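PDB 4OY6: putative secreted cellulose-binding protein from Streptomyces coelicolor, which probably cleaves cellulose by oxidation, acting as a secreted copper-dependent lytic polysaccharide monooxygenase of family AA10. Local coordinates for residues Gly50-Gly55 and Met173-Phe178; Phe98-His103 and Ile151-Ser156; Tyr112-Val117 and Val137-Ser142. One frame throughout, in Å; residues are numbered along the deposited sequence.

Interaction 1 of 3, residues Gly50-Gly55 and Met173-Phe178; sequences GLYRNG and MDQTYF
Beside the copper site, Tyr-177 and Tyr-52 form a non-hydrogen-bonded pair between antiparallel strands 52-54 and 175-178. Tyr-52 CB lies over the face of the Tyr-177 ring, 3.8 Å from its centroid and 15° off the normal, a CH-pi contact; the two rings themselves meet only obliquely. On the same face of the sheet, Gln-175 NE2 donates to Asn-54 OD1 at 3.0 Å, on a lone pair, the two amides lying nearly coplanar. Gln-175 CG is anti to the backbone N (chi1 -179°), and the chain beyond it is extended, which carries the amide alongside that of Asn-54. Gln-175 OE1 takes a weak bond from Tyr-177 OH at 2.7 Å. On the other face, Arg-53 CG packs 3.7 Å from Phe-178 CE1, while Arg-53 NH1 bonds to Gly-72. Arg-53 and Thr-176 exchange backbone bonds, and Gly-55, whose positive phi favours glycine, donates its N to Asp-174 O at 2.9 Å. Both tyrosines meet His-1, a copper ligand, edge-to-face. With its side chain about 3 Å from the copper ion, the Tyr-177 ring is probably held mainly by stacking on Trp-168 and by Tyr-52 CB, the weak bond to Gln-175 a lesser aid.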
loop_
_atom_site.group_PDB
_atom_site.type_symbol
_atom_site.label_atom_id
_atom_site.label_comp_id
_atom_site.label_asym_id
_atom_site.label_seq_id
_atom_site.Cartn_x
_atom_site.Cartn_y
_atom_site.Cartn_z
ATOM N N GLY A 50 -10.214 1.484 -4.078
ATOM C CA GLY A 50 -10.401 0.651 -5.240
ATOM C C GLY A 50 -9.193 -0.085 -5.794
ATOM O O GLY A 50 -9.190 -0.444 -6.974
ATOM N N LEU A 51 -8.170 -0.331 -4.954
ATOM C CA LEU A 51 -6.930 -0.936 -5.435
ATOM C C LEU A 51 -6.966 -2.446 -5.206
ATOM O O LEU A 51 -6.385 -2.956 -4.248
ATOM C CB LEU A 51 -5.729 -0.263 -4.779
ATOM C CG LEU A 51 -4.448 -0.283 -5.634
ATOM C CD1 LEU A 51 -3.399 0.601 -4.992
ATOM C CD2 LEU A 51 -3.900 -1.691 -5.880
ATOM N N TYR A 52 -7.663 -3.147 -6.097
ATOM C CA TYR A 52 -7.891 -4.569 -5.972
ATOM C C TYR A 52 -7.759 -5.277 -7.319
ATOM O O TYR A 52 -7.853 -4.644 -8.382
ATOM C CB TYR A 52 -9.295 -4.867 -5.380
ATOM C CG TYR A 52 -10.402 -4.471 -6.319
ATOM C CD1 TYR A 52 -10.892 -3.169 -6.373
ATOM C CD2 TYR A 52 -10.909 -5.383 -7.238
ATOM C CE1 TYR A 52 -11.835 -2.772 -7.303
ATOM C CE2 TYR A 52 -11.875 -5.005 -8.145
ATOM C CZ TYR A 52 -12.336 -3.690 -8.176
ATOM O OH TYR A 52 -13.291 -3.308 -9.089
ATOM N N ARG A 53 -7.594 -6.590 -7.240
ATOM C CA ARG A 53 -7.732 -7.504 -8.376
ATOM C C ARG A 53 -8.708 -8.591 -7.962
ATOM O O ARG A 53 -8.688 -9.052 -6.821
ATOM C CB ARG A 53 -6.408 -8.236 -8.712
ATOM C CG ARG A 53 -5.243 -7.367 -9.089
ATOM C CD ARG A 53 -4.056 -8.198 -9.522
ATOM N NE ARG A 53 -4.247 -8.733 -10.835
ATOM C CZ ARG A 53 -3.967 -8.115 -11.982
ATOM N NH1 ARG A 53 -3.369 -6.934 -12.009
ATOM N NH2 ARG A 53 -4.229 -8.722 -13.133
ATOM N N ASN A 54 -9.519 -9.032 -8.910
ATOM C CA ASN A 54 -10.336 -10.240 -8.736
ATOM C C ASN A 54 -9.665 -11.456 -9.348
ATOM O O ASN A 54 -9.015 -11.339 -10.383
ATOM C CB ASN A 54 -11.691 -10.068 -9.435
ATOM C CG ASN A 54 -12.530 -8.975 -8.836
ATOM O OD1 ASN A 54 -12.405 -8.636 -7.654
ATOM N ND2 ASN A 54 -13.425 -8.433 -9.652
ATOM N N GLY A 55 -9.860 -12.620 -8.723
ATOM C CA GLY A 55 -9.583 -13.898 -9.365
ATOM C C GLY A 55 -8.146 -14.348 -9.351
ATOM O O GLY A 55 -7.771 -15.213 -10.136
ATOM N N MET A 173 -15.496 -13.089 -1.784
ATOM C CA MET A 173 -15.199 -13.636 -3.100
ATOM C C MET A 173 -13.670 -13.587 -3.257
ATOM O O MET A 173 -12.958 -13.099 -2.364
ATOM C CB MET A 173 -15.896 -12.831 -4.201
ATOM C CG MET A 173 -15.479 -11.363 -4.184
ATOM S SD MET A 173 -16.358 -10.240 -5.276
ATOM C CE MET A 173 -16.033 -11.250 -6.616
ATOM N N ASP A 174 -13.156 -14.082 -4.374
ATOM C CA ASP A 174 -11.716 -14.045 -4.623
ATOM C C ASP A 174 -11.361 -12.635 -5.108
ATOM O O ASP A 174 -11.363 -12.337 -6.305
ATOM C CB ASP A 174 -11.280 -15.113 -5.624
ATOM C CG ASP A 174 -9.777 -15.147 -5.831
ATOM O OD1 ASP A 174 -9.063 -14.449 -5.084
ATOM O OD2 ASP A 174 -9.299 -15.849 -6.751
ATOM N N GLN A 175 -11.085 -11.776 -4.144
ATOM C CA GLN A 175 -10.740 -10.380 -4.399
ATOM C C GLN A 175 -9.626 -10.015 -3.421
ATOM O O GLN A 175 -9.689 -10.355 -2.232
ATOM C CB GLN A 175 -11.947 -9.496 -4.188
ATOM C CG GLN A 175 -11.710 -8.022 -4.452
ATOM C CD GLN A 175 -12.996 -7.251 -4.352
ATOM O OE1 GLN A 175 -13.442 -6.882 -3.261
ATOM N NE2 GLN A 175 -13.634 -7.048 -5.490
ATOM N N THR A 176 -8.614 -9.330 -3.936
ATOM C CA THR A 176 -7.385 -9.093 -3.192
ATOM C C THR A 176 -6.971 -7.635 -3.380
ATOM O O THR A 176 -6.994 -7.114 -4.493
ATOM C CB THR A 176 -6.248 -9.979 -3.724
ATOM O OG1 THR A 176 -6.723 -11.309 -3.971
ATOM C CG2 THR A 176 -5.067 -9.997 -2.749
ATOM N N TYR A 177 -6.575 -6.993 -2.278
ATOM C CA TYR A 177 -6.104 -5.613 -2.260
ATOM C C TYR A 177 -4.608 -5.602 -1.990
ATOM O O TYR A 177 -4.137 -6.366 -1.160
ATOM C CB TYR A 177 -6.856 -4.796 -1.207
ATOM C CG TYR A 177 -8.351 -4.774 -1.396
ATOM C CD1 TYR A 177 -9.132 -5.902 -1.155
ATOM C CD2 TYR A 177 -8.998 -3.628 -1.818
ATOM C CE1 TYR A 177 -10.506 -5.869 -1.334
ATOM C CE2 TYR A 177 -10.385 -3.594 -2.018
ATOM C CZ TYR A 177 -11.125 -4.738 -1.785
ATOM O OH TYR A 177 -12.488 -4.712 -1.996
ATOM N N PHE A 178 -3.894 -4.715 -2.682
ATOM C CA PHE A 178 -2.424 -4.683 -2.666
ATOM C C PHE A 178 -1.980 -3.285 -2.253
ATOM O O PHE A 178 -2.084 -2.347 -3.039
ATOM C CB PHE A 178 -1.850 -5.021 -4.051
ATOM C CG PHE A 178 -2.262 -6.389 -4.544
ATOM C CD1 PHE A 178 -3.419 -6.572 -5.277
ATOM C CD2 PHE A 178 -1.475 -7.495 -4.285
ATOM C CE1 PHE A 178 -3.781 -7.838 -5.709
ATOM C CE2 PHE A 178 -1.835 -8.759 -4.709
ATOM C CZ PHE A 178 -2.987 -8.926 -5.428
HETATM O O HOH W 1 -7.524 -11.568 -6.531
#

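Interaction 2 of 3, residues Phe98-His103 and Ile151-Ser156; sequences FTVKLH and IPVSTS. With NA (sodium ion), chain L; ZN (zinc ion), chain H.
Phe-98 with Val-153 and Val-100 with Ile-151 are the hydrogen-bonded pairs of two antiparallel strands, 98-103 and 151-154. Each pair exchanges two backbone bonds, among them Val-153 N to Phe-98 O and Ile-151 N to Val-100 O, both 2.8 Å. Pro-152 falls at the non-hydrogen-bonded pair with Thr-99, where its missing N-H costs this pairing nothing.

The apolar contacts share the face bearing Phe-98. Phe-98 CG lies between the backbone N and the carbonyl carbon (chi1 62°), and Val-153 CB stands over the phenyl ring, 4.2 Å from its centroid, as a CH-pi contact. Val-100 CG2 meets Val-153 CG2 at 3.9 Å, and Leu-102 CD1 touches Ile-151 CD1 at 3.7 Å. Branched and aromatic side chains suit this buried face, which Val-164, Thr-166 and Trp-168 also cover.

Metals occupy the far end. His-103 NE2 binds zinc at 1.9 Å, with Gln-105 as a second ligand. His-103 ND1 lies 2.0 Å from an ion modelled as sodium, also held by Asn-148 and a water; this is short, so its identity is doubtful. The zinc would probably fix the imidazole's rotation, the ion at ND1 adding to the hold if real, while the paired strands rest on backbone bonds and apolar packing.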
loop_
_atom_site.group_PDB
_atom_site.type_symbol
_atom_site.label_atom_id
_atom_site.label_comp_id
_atom_site.label_asym_id
_atom_site.label_seq_id
_atom_site.Cartn_x
_atom_site.Cartn_y
_atom_site.Cartn_z
ATOM N N PHE A 98 4.541 -2.309 15.076
ATOM C CA PHE A 98 3.563 -1.332 14.621
ATOM C C PHE A 98 2.326 -2.079 14.157
ATOM O O PHE A 98 2.360 -3.268 13.828
ATOM C CB PHE A 98 4.134 -0.434 13.506
ATOM C CG PHE A 98 4.519 -1.167 12.259
ATOM C CD1 PHE A 98 5.756 -1.785 12.151
ATOM C CD2 PHE A 98 3.656 -1.244 11.167
ATOM C CE1 PHE A 98 6.118 -2.482 10.992
ATOM C CE2 PHE A 98 4.030 -1.912 10.019
ATOM C CZ PHE A 98 5.249 -2.546 9.938
ATOM N N THR A 99 1.210 -1.371 14.182
ATOM C CA THR A 99 -0.065 -1.940 13.761
ATOM C C THR A 99 -0.415 -1.485 12.364
ATOM O O THR A 99 -0.421 -0.297 12.082
ATOM C CB THR A 99 -1.180 -1.524 14.726
ATOM O OG1 THR A 99 -0.859 -1.982 16.040
ATOM C CG2 THR A 99 -2.523 -2.102 14.322
ATOM N N VAL A 100 -0.699 -2.429 11.491
ATOM C CA VAL A 100 -1.276 -2.129 10.192
ATOM C C VAL A 100 -2.783 -2.101 10.367
ATOM O O VAL A 100 -3.396 -3.116 10.763
ATOM C CB VAL A 100 -0.845 -3.159 9.132
ATOM C CG1 VAL A 100 -1.579 -2.907 7.828
ATOM C CG2 VAL A 100 0.664 -3.108 8.944
ATOM N N LYS A 101 -3.366 -0.929 10.107
ATOM C CA LYS A 101 -4.803 -0.726 10.269
ATOM C C LYS A 101 -5.426 -0.498 8.917
ATOM O O LYS A 101 -5.040 0.398 8.182
ATOM C CB LYS A 101 -5.120 0.451 11.187
ATOM C CG LYS A 101 -6.620 0.639 11.384
ATOM C CD LYS A 101 -6.893 1.811 12.302
ATOM C CE LYS A 101 -8.372 2.099 12.415
ATOM N NZ LYS A 101 -8.629 3.163 13.419
ATOM N N LEU A 102 -6.397 -1.337 8.611
ATOM C CA LEU A 102 -7.194 -1.194 7.430
ATOM C C LEU A 102 -8.614 -0.772 7.756
ATOM O O LEU A 102 -9.213 -1.240 8.728
ATOM C CB LEU A 102 -7.298 -2.485 6.653
ATOM C CG LEU A 102 -6.009 -2.985 6.056
ATOM C CD1 LEU A 102 -5.368 -3.995 6.988
ATOM C CD2 LEU A 102 -6.279 -3.545 4.660
ATOM N N HIS A 103 -9.157 0.105 6.921
ATOM C CA HIS A 103 -10.552 0.480 7.010
ATOM C C HIS A 103 -11.239 -0.133 5.815
ATOM O O HIS A 103 -10.768 0.020 4.693
ATOM C CB HIS A 103 -10.712 2.004 6.982
ATOM C CG HIS A 103 -12.123 2.437 7.157
ATOM N ND1 HIS A 103 -12.749 2.393 8.381
ATOM C CD2 HIS A 103 -13.040 2.893 6.283
ATOM C CE1 HIS A 103 -13.999 2.792 8.250
ATOM N NE2 HIS A 103 -14.194 3.113 6.992
ATOM N N ILE A 151 -3.590 -5.514 12.229
ATOM C CA ILE A 151 -2.577 -6.556 12.191
ATOM C C ILE A 151 -1.383 -6.075 13.015
ATOM O O ILE A 151 -0.714 -5.123 12.623
ATOM C CB ILE A 151 -2.074 -6.878 10.777
ATOM C CG1 ILE A 151 -3.226 -7.195 9.826
ATOM C CG2 ILE A 151 -1.089 -8.038 10.837
ATOM C CD1 ILE A 151 -3.133 -6.514 8.506
ATOM N N PRO A 152 -1.129 -6.711 14.166
ATOM C CA PRO A 152 0.016 -6.306 14.997
ATOM C C PRO A 152 1.277 -6.912 14.437
ATOM O O PRO A 152 1.478 -8.119 14.517
ATOM C CB PRO A 152 -0.320 -6.865 16.367
ATOM C CG PRO A 152 -1.195 -8.047 16.076
ATOM C CD PRO A 152 -1.897 -7.808 14.775
ATOM N N VAL A 153 2.111 -6.087 13.823
ATOM C CA VAL A 153 3.358 -6.508 13.186
ATOM C C VAL A 153 4.520 -6.287 14.139
ATOM O O VAL A 153 4.574 -5.272 14.837
ATOM C CB VAL A 153 3.580 -5.727 11.844
ATOM C CG1 VAL A 153 4.919 -6.090 11.190
ATOM C CG2 VAL A 153 2.451 -6.025 10.870
ATOM N N SER A 154 5.464 -7.211 14.140
ATOM C CA SER A 154 6.680 -7.069 14.925
ATOM C C SER A 154 7.867 -7.318 14.031
ATOM O O SER A 154 7.992 -8.385 13.407
ATOM C CB SER A 154 6.704 -8.077 16.070
ATOM O OG SER A 154 7.896 -7.973 16.830
ATOM N N THR A 155 8.787 -6.350 14.003
ATOM C CA THR A 155 10.036 -6.470 13.266
ATOM C C THR A 155 11.192 -6.103 14.184
ATOM O O THR A 155 10.989 -5.448 15.204
ATOM C CB THR A 155 10.088 -5.550 12.017
ATOM O OG1 THR A 155 10.231 -4.185 12.425
ATOM C CG2 THR A 155 8.840 -5.734 11.144
ATOM N N SER A 156 12.386 -6.528 13.798
ATOM C CA SER A 156 13.618 -6.086 14.437
ATOM C C SER A 156 14.704 -5.994 13.383
ATOM O O SER A 156 14.707 -6.758 12.433
ATOM C CB SER A 156 14.042 -7.047 15.557
ATOM O OG SER A 156 13.065 -7.167 16.569
HETATM NA NA NA L . -11.896 2.931 10.130
HETATM ZN ZN ZN H . -15.827 3.973 6.388
HETATM O O HOH W 2 -10.165 4.041 10.087
#

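Interaction 3 of 3, residues Tyr112-Val117 and Val137-Ser142; sequences YFLVYV and VARTGS
Arg-139 brings NH2 over the centre of one face of the Tyr-112 ring, 3.5 Å above its plane, with the guanidinium tilted 38° to it. This is a cation-pi contact: Arg-139 CZ lies 4.3 Å from the centroid of the Tyr-112 ring, 12° off the normal. The arginine gets there by an extended chain from CG to NE, running alongside Leu-114, whose CD2 lies against its CG and CD and against a face of the guanidinium. A long side chain with a flat cation suits this exposed flank, since its stem can cover a leucine while its head covers a ring.

Next to this pair, Thr-140 closes the ladder. Its N donates to Phe-113 O at 2.9 Å, and its OG1, between backbone N and carbonyl carbon (chi1 75°), accepts from Phe-113 N at 2.9 Å while donating to Gly-141 O at 2.7 Å on a lone pair. The hydroxyl thus stands in for a main-chain acceptor where the strand ends. An alanine here would probably leave the Phe-113 N-H and the Gly-141 carbonyl without these mates.

At the other end lies a classic beta bulge. Val-137 and Ala-138 both face Val-115, whose O accepts from Val-137 N at 2.8 Å and Ala-138 N at 3.1 Å. Val-137 CG2 then packs on Val-115 CG1 at 3.7 Å.

Farther out, Phe-60 of helix 60-63 covers Tyr-112 and Leu-114, and Phe-113 meets Tyr-143 edge-to-face. Strand 148-154 backs the contact too, with Ile-151 against Phe-113 and Thr-140 and Val-153 against Val-137. One carbonyl gripped twice and one hydroxyl that both accepts and donates pair the N-H groups of Val-137, Ala-138 and Phe-113 and the Gly-141 carbonyl where the regular ladder breaks, while the cation-pi contact probably steadies the arginine.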
loop_
_atom_site.group_PDB
_atom_site.type_symbol
_atom_site.label_atom_id
_atom_site.label_comp_id
_atom_site.label_asym_id
_atom_site.label_seq_id
_atom_site.Cartn_x
_atom_site.Cartn_y
_atom_site.Cartn_z
ATOM N N TYR A 112 -7.216 -13.927 4.996
ATOM C CA TYR A 112 -5.903 -13.737 5.574
ATOM C C TYR A 112 -5.372 -12.378 5.109
ATOM O O TYR A 112 -5.848 -11.816 4.113
ATOM C CB TYR A 112 -4.918 -14.841 5.146
ATOM C CG TYR A 112 -4.761 -15.039 3.655
ATOM C CD1 TYR A 112 -3.849 -14.290 2.927
ATOM C CD2 TYR A 112 -5.556 -15.936 2.958
ATOM C CE1 TYR A 112 -3.709 -14.449 1.563
ATOM C CE2 TYR A 112 -5.401 -16.119 1.588
ATOM C CZ TYR A 112 -4.490 -15.367 0.891
ATOM O OH TYR A 112 -4.342 -15.523 -0.459
ATOM N N PHE A 113 -4.370 -11.890 5.834
ATOM C CA PHE A 113 -3.469 -10.835 5.389
ATOM C C PHE A 113 -2.065 -11.392 5.306
ATOM O O PHE A 113 -1.645 -12.191 6.136
ATOM C CB PHE A 113 -3.447 -9.656 6.373
ATOM C CG PHE A 113 -4.780 -8.977 6.553
ATOM C CD1 PHE A 113 -5.186 -7.997 5.682
ATOM C CD2 PHE A 113 -5.619 -9.305 7.608
ATOM C CE1 PHE A 113 -6.399 -7.356 5.847
ATOM C CE2 PHE A 113 -6.841 -8.662 7.780
ATOM C CZ PHE A 113 -7.230 -7.693 6.892
ATOM N N LEU A 114 -1.338 -10.948 4.291
ATOM C CA LEU A 114 0.119 -11.135 4.198
ATOM C C LEU A 114 0.737 -9.757 4.330
ATOM O O LEU A 114 0.297 -8.807 3.687
ATOM C CB LEU A 114 0.529 -11.751 2.865
ATOM C CG LEU A 114 -0.204 -13.008 2.450
ATOM C CD1 LEU A 114 0.238 -13.420 1.049
ATOM C CD2 LEU A 114 -0.060 -14.136 3.452
ATOM N N VAL A 115 1.785 -9.645 5.142
ATOM C CA VAL A 115 2.474 -8.373 5.271
ATOM C C VAL A 115 3.958 -8.622 5.016
ATOM O O VAL A 115 4.560 -9.514 5.600
ATOM C CB VAL A 115 2.292 -7.741 6.670
ATOM C CG1 VAL A 115 2.920 -6.361 6.698
ATOM C CG2 VAL A 115 0.826 -7.678 7.066
ATOM N N TYR A 116 4.506 -7.809 4.123
ATOM C CA TYR A 116 5.908 -7.815 3.775
ATOM C C TYR A 116 6.517 -6.454 4.069
ATOM O O TYR A 116 5.826 -5.452 4.135
ATOM C CB TYR A 116 6.124 -8.101 2.283
ATOM C CG TYR A 116 5.526 -9.383 1.777
ATOM C CD1 TYR A 116 4.181 -9.441 1.397
ATOM C CD2 TYR A 116 6.271 -10.552 1.702
ATOM C CE1 TYR A 116 3.623 -10.606 0.935
ATOM C CE2 TYR A 116 5.712 -11.737 1.240
ATOM C CZ TYR A 116 4.390 -11.748 0.850
ATOM O OH TYR A 116 3.839 -12.907 0.403
ATOM N N VAL A 117 7.833 -6.426 4.196
ATOM C CA VAL A 117 8.572 -5.162 4.238
ATOM C C VAL A 117 9.775 -5.291 3.314
ATOM O O VAL A 117 10.355 -6.372 3.165
ATOM C CB VAL A 117 9.012 -4.757 5.679
ATOM C CG1 VAL A 117 9.746 -3.426 5.667
ATOM C CG2 VAL A 117 7.822 -4.653 6.636
ATOM N N VAL A 137 6.906 -10.374 6.884
ATOM C CA VAL A 137 6.911 -10.062 8.297
ATOM C C VAL A 137 5.717 -10.586 9.080
ATOM O O VAL A 137 5.787 -10.679 10.298
ATOM C CB VAL A 137 7.170 -8.596 8.584
ATOM C CG1 VAL A 137 8.531 -8.170 8.035
ATOM C CG2 VAL A 137 6.043 -7.752 8.048
ATOM N N ALA A 138 4.622 -10.929 8.399
ATOM C CA ALA A 138 3.478 -11.555 9.074
ATOM C C ALA A 138 2.589 -12.232 8.051
ATOM O O ALA A 138 2.506 -11.798 6.910
ATOM C CB ALA A 138 2.634 -10.521 9.824
ATOM N N ARG A 139 1.953 -13.313 8.491
ATOM C CA ARG A 139 0.785 -13.843 7.797
ATOM C C ARG A 139 -0.262 -14.095 8.862
ATOM O O ARG A 139 0.090 -14.587 9.938
ATOM C CB ARG A 139 1.071 -15.154 7.047
ATOM C CG ARG A 139 -0.160 -15.689 6.322
ATOM C CD ARG A 139 0.143 -16.783 5.311
ATOM N NE ARG A 139 -1.100 -17.156 4.625
ATOM C CZ ARG A 139 -1.195 -17.569 3.364
ATOM N NH1 ARG A 139 -0.112 -17.693 2.590
ATOM N NH2 ARG A 139 -2.400 -17.856 2.862
ATOM N N THR A 140 -1.521 -13.767 8.590
ATOM C CA THR A 140 -2.550 -13.949 9.587
ATOM C C THR A 140 -3.501 -15.044 9.180
ATOM O O THR A 140 -3.499 -15.503 8.046
ATOM C CB THR A 140 -3.397 -12.667 9.795
ATOM O OG1 THR A 140 -4.311 -12.470 8.705
ATOM C CG2 THR A 140 -2.546 -11.421 9.932
ATOM N N GLY A 141 -4.337 -15.437 10.131
ATOM C CA GLY A 141 -5.552 -16.190 9.816
ATOM C C GLY A 141 -6.686 -15.261 9.431
ATOM O O GLY A 141 -6.501 -14.083 9.106
ATOM N N SER A 142 -7.888 -15.796 9.502
ATOM C CA SER A 142 -9.047 -15.074 9.053
ATOM C C SER A 142 -9.487 -14.025 10.081
ATOM O O SER A 142 -9.258 -14.151 11.274
ATOM C CB SER A 142 -10.165 -16.077 8.726
ATOM O OG SER A 142 -10.638 -16.696 9.885
#

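Overall arrangement
Interactions 2 and 3 lie side by side, centres about 9 Å apart, where the two sheets of the fold pack together; Leu-102 of one meets Phe-113 of the other. Interaction 2 is the more buried, regular in its backbone pairing and apolar between the strands, with metal only at its far end. Interactions 1 and 3 belong to the other sheet, on opposite flanks of strand 161-170, and are partly exposed. The amide pair of interaction 1 shares the face of Tyr-177 and the copper site, whereas the cation-pi contact of interaction 3 is on the face by helix 60-63. Interaction 1 alone borders the copper ion; the side chain of Phe-113 is about 12 Å from the copper ion.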